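PDB 3U2A: GGDEF family protein from Caulobacter vibrioides, which is of unknown function but carries a PAS-fold domain, a small module of antiparallel sheet and helices, in a GGDEF family protein. Local coordinates for residues W27-P31 against W98-W102; A57-A61 against A71-L75. All coordinates share one frame; numbering follows the deposited sequence.

Contact 1 (W27-P31 against W98-W102)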
loop_
_atom_site.group_PDB
_atom_site.type_symbol
_atom_site.label_atom_id
_atom_site.label_comp_id
_atom_site.label_asym_id
_atom_site.label_seq_id
_atom_site.Cartn_x
_atom_site.Cartn_y
_atom_site.Cartn_z
ATOM N N TRP A 27 -0.225 7.080 -4.719
ATOM C CA TRP A 27 -0.602 8.302 -5.425
ATOM C C TRP A 27 -0.177 9.531 -4.637
ATOM O O TRP A 27 -0.120 9.510 -3.388
ATOM C CB TRP A 27 -2.114 8.339 -5.728
ATOM C CG TRP A 27 -3.014 8.244 -4.498
ATOM C CD1 TRP A 27 -3.493 7.107 -3.923
ATOM C CD2 TRP A 27 -3.532 9.336 -3.723
ATOM N NE1 TRP A 27 -4.273 7.419 -2.826
ATOM C CE2 TRP A 27 -4.324 8.778 -2.687
ATOM C CE3 TRP A 27 -3.411 10.731 -3.803
ATOM C CZ2 TRP A 27 -4.985 9.567 -1.731
ATOM C CZ3 TRP A 27 -4.073 11.521 -2.854
ATOM C CH2 TRP A 27 -4.845 10.936 -1.828
ATOM N N ILE A 28 0.156 10.582 -5.388
ATOM C CA ILE A 28 0.357 11.920 -4.845
ATOM C C ILE A 28 -0.446 12.897 -5.700
ATOM O O ILE A 28 -0.375 12.855 -6.929
ATOM C CB ILE A 28 1.852 12.325 -4.810
ATOM C CG1 ILE A 28 2.630 11.413 -3.849
ATOM C CG2 ILE A 28 2.008 13.787 -4.368
ATOM C CD1 ILE A 28 4.131 11.546 -3.932
ATOM N N TRP A 29 -1.206 13.764 -5.032
ATOM C CA TRP A 29 -2.042 14.760 -5.705
ATOM C C TRP A 29 -1.549 16.162 -5.360
ATOM O O TRP A 29 -1.431 16.533 -4.179
ATOM C CB TRP A 29 -3.531 14.543 -5.353
ATOM C CG TRP A 29 -4.442 15.715 -5.679
ATOM C CD1 TRP A 29 -5.300 16.359 -4.819
ATOM C CD2 TRP A 29 -4.583 16.366 -6.947
ATOM N NE1 TRP A 29 -5.953 17.378 -5.477
ATOM C CE2 TRP A 29 -5.532 17.401 -6.784
ATOM C CE3 TRP A 29 -3.996 16.179 -8.207
ATOM C CZ2 TRP A 29 -5.903 18.247 -7.835
ATOM C CZ3 TRP A 29 -4.366 17.016 -9.249
ATOM C CH2 TRP A 29 -5.311 18.041 -9.055
ATOM N N GLU A 30 -1.209 16.924 -6.392
ATOM C CA GLU A 30 -0.676 18.276 -6.202
ATOM C C GLU A 30 -1.572 19.281 -6.917
ATOM O O GLU A 30 -1.376 19.536 -8.118
ATOM C CB GLU A 30 0.739 18.386 -6.780
ATOM C CG GLU A 30 1.793 17.499 -6.139
ATOM C CD GLU A 30 3.104 17.491 -6.932
ATOM O OE1 GLU A 30 3.233 18.256 -7.923
ATOM O OE2 GLU A 30 4.003 16.706 -6.570
ATOM N N PRO A 31 -2.566 19.848 -6.204
ATOM C CA PRO A 31 -3.473 20.783 -6.873
ATOM C C PRO A 31 -2.778 22.024 -7.441
ATOM O O PRO A 31 -3.245 22.566 -8.434
ATOM C CB PRO A 31 -4.487 21.164 -5.778
ATOM C CG PRO A 31 -3.895 20.696 -4.495
ATOM C CD PRO A 31 -2.994 19.552 -4.826
ATOM N N TRP A 98 -9.504 4.527 -2.237
ATOM C CA TRP A 98 -8.406 5.481 -2.086
ATOM C C TRP A 98 -8.347 5.921 -0.633
ATOM O O TRP A 98 -9.349 6.346 -0.080
ATOM C CB TRP A 98 -8.613 6.688 -3.005
ATOM C CG TRP A 98 -8.730 6.319 -4.461
ATOM C CD1 TRP A 98 -9.712 5.548 -5.051
ATOM C CD2 TRP A 98 -7.850 6.713 -5.507
ATOM N NE1 TRP A 98 -9.473 5.430 -6.398
ATOM C CE2 TRP A 98 -8.341 6.139 -6.708
ATOM C CE3 TRP A 98 -6.684 7.492 -5.549
ATOM C CZ2 TRP A 98 -7.703 6.321 -7.950
ATOM C CZ3 TRP A 98 -6.046 7.679 -6.797
ATOM C CH2 TRP A 98 -6.563 7.086 -7.975
ATOM N N ARG A 99 -7.179 5.773 -0.006
ATOM C CA ARG A 99 -6.977 6.199 1.382
ATOM C C ARG A 99 -5.674 6.977 1.510
ATOM O O ARG A 99 -4.610 6.515 1.106
ATOM C CB ARG A 99 -6.923 4.995 2.325
ATOM C CG ARG A 99 -8.189 4.151 2.386
ATOM C CD ARG A 99 -9.139 4.501 3.543
ATOM N NE ARG A 99 -8.490 5.124 4.703
ATOM C CZ ARG A 99 -8.976 5.107 5.947
ATOM N NH1 ARG A 99 -10.106 4.464 6.234
ATOM N NH2 ARG A 99 -8.317 5.725 6.920
ATOM N N GLY A 100 -5.740 8.158 2.107
ATOM C CA GLY A 100 -4.521 8.935 2.326
ATOM C C GLY A 100 -4.790 10.117 3.230
ATOM O O GLY A 100 -5.713 10.081 4.051
ATOM N N VAL A 101 -3.973 11.155 3.087
ATOM C CA VAL A 101 -4.086 12.327 3.953
ATOM C C VAL A 101 -3.500 13.537 3.240
ATOM O O VAL A 101 -2.646 13.386 2.357
ATOM C CB VAL A 101 -3.350 12.081 5.332
ATOM C CG1 VAL A 101 -1.879 12.326 5.216
ATOM C CG2 VAL A 101 -3.918 12.963 6.431
ATOM N N TRP A 102 -3.960 14.727 3.626
ATOM C CA TRP A 102 -3.324 15.973 3.226
ATOM C C TRP A 102 -2.048 16.165 4.056
ATOM O O TRP A 102 -2.056 16.052 5.290
ATOM C CB TRP A 102 -4.326 17.152 3.260
ATOM C CG TRP A 102 -5.249 16.992 2.087
ATOM C CD1 TRP A 102 -6.321 16.151 1.996
ATOM C CD2 TRP A 102 -5.097 17.588 0.796
ATOM N NE1 TRP A 102 -6.866 16.207 0.725
ATOM C CE2 TRP A 102 -6.131 17.079 -0.029
ATOM C CE3 TRP A 102 -4.188 18.509 0.254
ATOM C CZ2 TRP A 102 -6.282 17.460 -1.365
ATOM C CZ3 TRP A 102 -4.339 18.892 -1.078
ATOM C CH2 TRP A 102 -5.382 18.375 -1.867
#
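Trp27 and Trp98 meet as an edge-to-face pair: the rim of the Trp98 six-membered ring is directed at one face of the Trp27 five-membered ring, centroids 4.9 Å apart and planes at 55°. Trp98 CE3 lies over that face, offset toward its rim and 3.6 Å from Trp27 CD1, with Trp98 CZ3 beside it near Trp27 CG. Trp27 CG is turned between its own backbone N and carbonyl carbon, which carries the indole across to strand 98-102. The benzo edge of the indole, at Trp27 CZ2, comes within 4.1 Å of Gly100 CA. The Trp27 NE1 has a weak hydrogen bond to Val112 O.

At the other end the packing involves a smaller area. Trp29 and Trp102 run side by side and touch rim to rim, planes at 84°, with Trp29 CD1 3.6 Å from Trp102 CH2. Pro31 CG approaches the edge of the Trp102 ring, 3.8 Å from its CH2, and Pro31 itself is partly exposed, so this end is the less enclosed one. Arg99 and Val101 point away from 27-31, and the second subunit packs on that side, with its Phe119 against Arg99 and its Ala21 against Val101.

The segment axes are 9.1 Å apart at an angle of 46°, a spacing explained by strand 109-113, which lies between them and is antiparallel to both. In this protein Trp27 and Trp98, and Trp29 and Trp102, join across that middle strand; two strands separated by one antiparallel strand belong to the antiparallel sheet of the PAS fold.

Contact 2 (A57-A61 against A71-L75)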
loop_
_atom_site.group_PDB
_atom_site.type_symbol
_atom_site.label_atom_id
_atom_site.label_comp_id
_atom_site.label_asym_id
_atom_site.label_seq_id
_atom_site.Cartn_x
_atom_site.Cartn_y
_atom_site.Cartn_z
ATOM N N ALA A 57 -8.502 16.678 -14.769
ATOM C CA ALA A 57 -9.516 16.418 -15.796
ATOM C C ALA A 57 -9.471 14.986 -16.320
ATOM O O ALA A 57 -10.520 14.367 -16.503
ATOM C CB ALA A 57 -9.397 17.409 -16.935
ATOM N N ALA A 58 -8.265 14.461 -16.548
ATOM C CA ALA A 58 -8.077 13.084 -17.006
ATOM C C ALA A 58 -8.590 12.086 -15.959
ATOM O O ALA A 58 -9.221 11.077 -16.295
ATOM C CB ALA A 58 -6.606 12.824 -17.339
ATOM N N PHE A 59 -8.303 12.386 -14.696
ATOM C CA PHE A 59 -8.745 11.595 -13.559
ATOM C C PHE A 59 -10.285 11.527 -13.522
ATOM O O PHE A 59 -10.867 10.429 -13.472
ATOM C CB PHE A 59 -8.156 12.206 -12.279
ATOM C CG PHE A 59 -8.650 11.580 -10.992
ATOM C CD1 PHE A 59 -7.980 10.500 -10.427
ATOM C CD2 PHE A 59 -9.765 12.099 -10.326
ATOM C CE1 PHE A 59 -8.411 9.936 -9.221
ATOM C CE2 PHE A 59 -10.205 11.541 -9.134
ATOM C CZ PHE A 59 -9.526 10.457 -8.581
ATOM N N ARG A 60 -10.939 12.686 -13.574
ATOM C CA ARG A 60 -12.419 12.733 -13.550
ATOM C C ARG A 60 -13.033 11.987 -14.730
ATOM O O ARG A 60 -14.049 11.295 -14.575
ATOM C CB ARG A 60 -12.913 14.164 -13.557
ATOM C CG ARG A 60 -12.536 14.956 -12.341
ATOM C CD ARG A 60 -13.051 16.370 -12.470
ATOM N NE ARG A 60 -12.552 17.204 -11.383
ATOM C CZ ARG A 60 -11.686 18.201 -11.536
ATOM N NH1 ARG A 60 -11.229 18.525 -12.740
ATOM N NH2 ARG A 60 -11.291 18.891 -10.477
ATOM N N ALA A 61 -12.404 12.117 -15.898
ATOM C CA ALA A 61 -12.898 11.517 -17.136
ATOM C C ALA A 61 -12.854 9.988 -17.108
ATOM O O ALA A 61 -13.651 9.331 -17.767
ATOM C CB ALA A 61 -12.120 12.057 -18.340
ATOM N N ALA A 71 -15.164 10.262 -6.855
ATOM C CA ALA A 71 -13.836 10.603 -7.407
ATOM C C ALA A 71 -13.313 11.960 -6.927
ATOM O O ALA A 71 -12.121 12.113 -6.618
ATOM C CB ALA A 71 -13.865 10.568 -8.938
ATOM N N GLU A 72 -14.214 12.943 -6.872
ATOM C CA GLU A 72 -13.858 14.300 -6.489
ATOM C C GLU A 72 -13.370 14.382 -5.057
ATOM O O GLU A 72 -12.594 15.292 -4.725
ATOM C CB GLU A 72 -15.038 15.254 -6.697
ATOM C CG GLU A 72 -14.626 16.711 -6.928
ATOM C CD GLU A 72 -13.725 16.878 -8.158
ATOM O OE1 GLU A 72 -12.806 17.716 -8.108
ATOM O OE2 GLU A 72 -13.916 16.162 -9.169
ATOM N N GLU A 73 -13.820 13.446 -4.213
ATOM C CA GLU A 73 -13.378 13.392 -2.815
ATOM C C GLU A 73 -11.865 13.175 -2.680
ATOM O O GLU A 73 -11.276 13.562 -1.668
ATOM C CB GLU A 73 -14.155 12.341 -2.017
ATOM C CG GLU A 73 -15.645 12.662 -1.816
ATOM C CD GLU A 73 -15.876 13.984 -1.102
ATOM O OE1 GLU A 73 -15.271 14.197 -0.037
ATOM O OE2 GLU A 73 -16.656 14.817 -1.609
ATOM N N VAL A 74 -11.241 12.565 -3.694
ATOM C CA VAL A 74 -9.781 12.483 -3.757
ATOM C C VAL A 74 -9.129 13.862 -4.008
ATOM O O VAL A 74 -8.175 14.237 -3.311
ATOM C CB VAL A 74 -9.285 11.446 -4.810
ATOM C CG1 VAL A 74 -7.757 11.397 -4.829
ATOM C CG2 VAL A 74 -9.864 10.057 -4.530
ATOM N N LEU A 75 -9.658 14.607 -4.983
ATOM C CA LEU A 75 -9.030 15.847 -5.487
ATOM C C LEU A 75 -9.321 17.095 -4.669
ATOM O O LEU A 75 -8.539 18.052 -4.721
ATOM C CB LEU A 75 -9.479 16.139 -6.919
ATOM C CG LEU A 75 -9.323 15.040 -7.979
ATOM C CD1 LEU A 75 -10.014 15.495 -9.260
ATOM C CD2 LEU A 75 -7.850 14.731 -8.234
#
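The axes of the short helical segments 57-61 and 71-75 run nearly antiparallel, at 159° and 10.3 Å apart at closest approach, with Arg60 and Ala71 nearest in CA position. Both helices belong to the PAS fold, in which short helices pack beside the antiparallel sheet.

Phe59 fills the buried part of the interface. Its CG lies anti to the backbone N, and the ring reaches over to the 71-75 helix. Leu75 CD2 sits over one face in a CH-pi contact, 24° off the ring normal, while Leu75 CD1 comes within 3.6 Å of Phe59 CD2. The backbone carbonyl of Ala71 lies at the ring edge, its O 3.2 Å from Phe59 CE2. Val74 CB meets Phe59 CZ at 3.9 Å, the two side chains crossing at about a right angle. Beyond these segments, Phe88 and Trp98 also meet the Phe59 ring.

Toward the partly exposed side, an ion pair closes the interface. The Arg60 chain is extended from CG to NE, whereas Glu72 bends at its second torsion, which brings its carboxylate alongside the guanidinium with the two planes only 16° apart. Leu75 CD1 lies over one guanidinium face, linking the apolar and charged halves. The grip is side-on, using two nitrogens and the syn lone pairs of both oxygens: Arg60 NE donates to Glu72 OE2 at 2.8 Å, and Arg60 NH2 to Glu72 OE1 at 3.0 Å.

In the fold
From the N terminus, the chain passes through helix 12-22 into strand 25-30, where the first side of contact 1 lies. It continues through strands 35-40 and 53-54 to helix 56-62, then turns back through helix 68-75; contact 2 closes this short excursion, with nine residues between its segments. Only after strand 83-86 does strand 98-102 complete contact 1, closing a loop of 66 residues that encloses contact 2 whole. The two centres are about 11 Å apart and the contacts touch: Trp29 NE1 probably hydrogen-bonds to Leu75 O at 2.8 Å, and Trp98 CH2 packs 3.6 Å from Phe59 CE1. The helix pair is thereby fastened to the sheet.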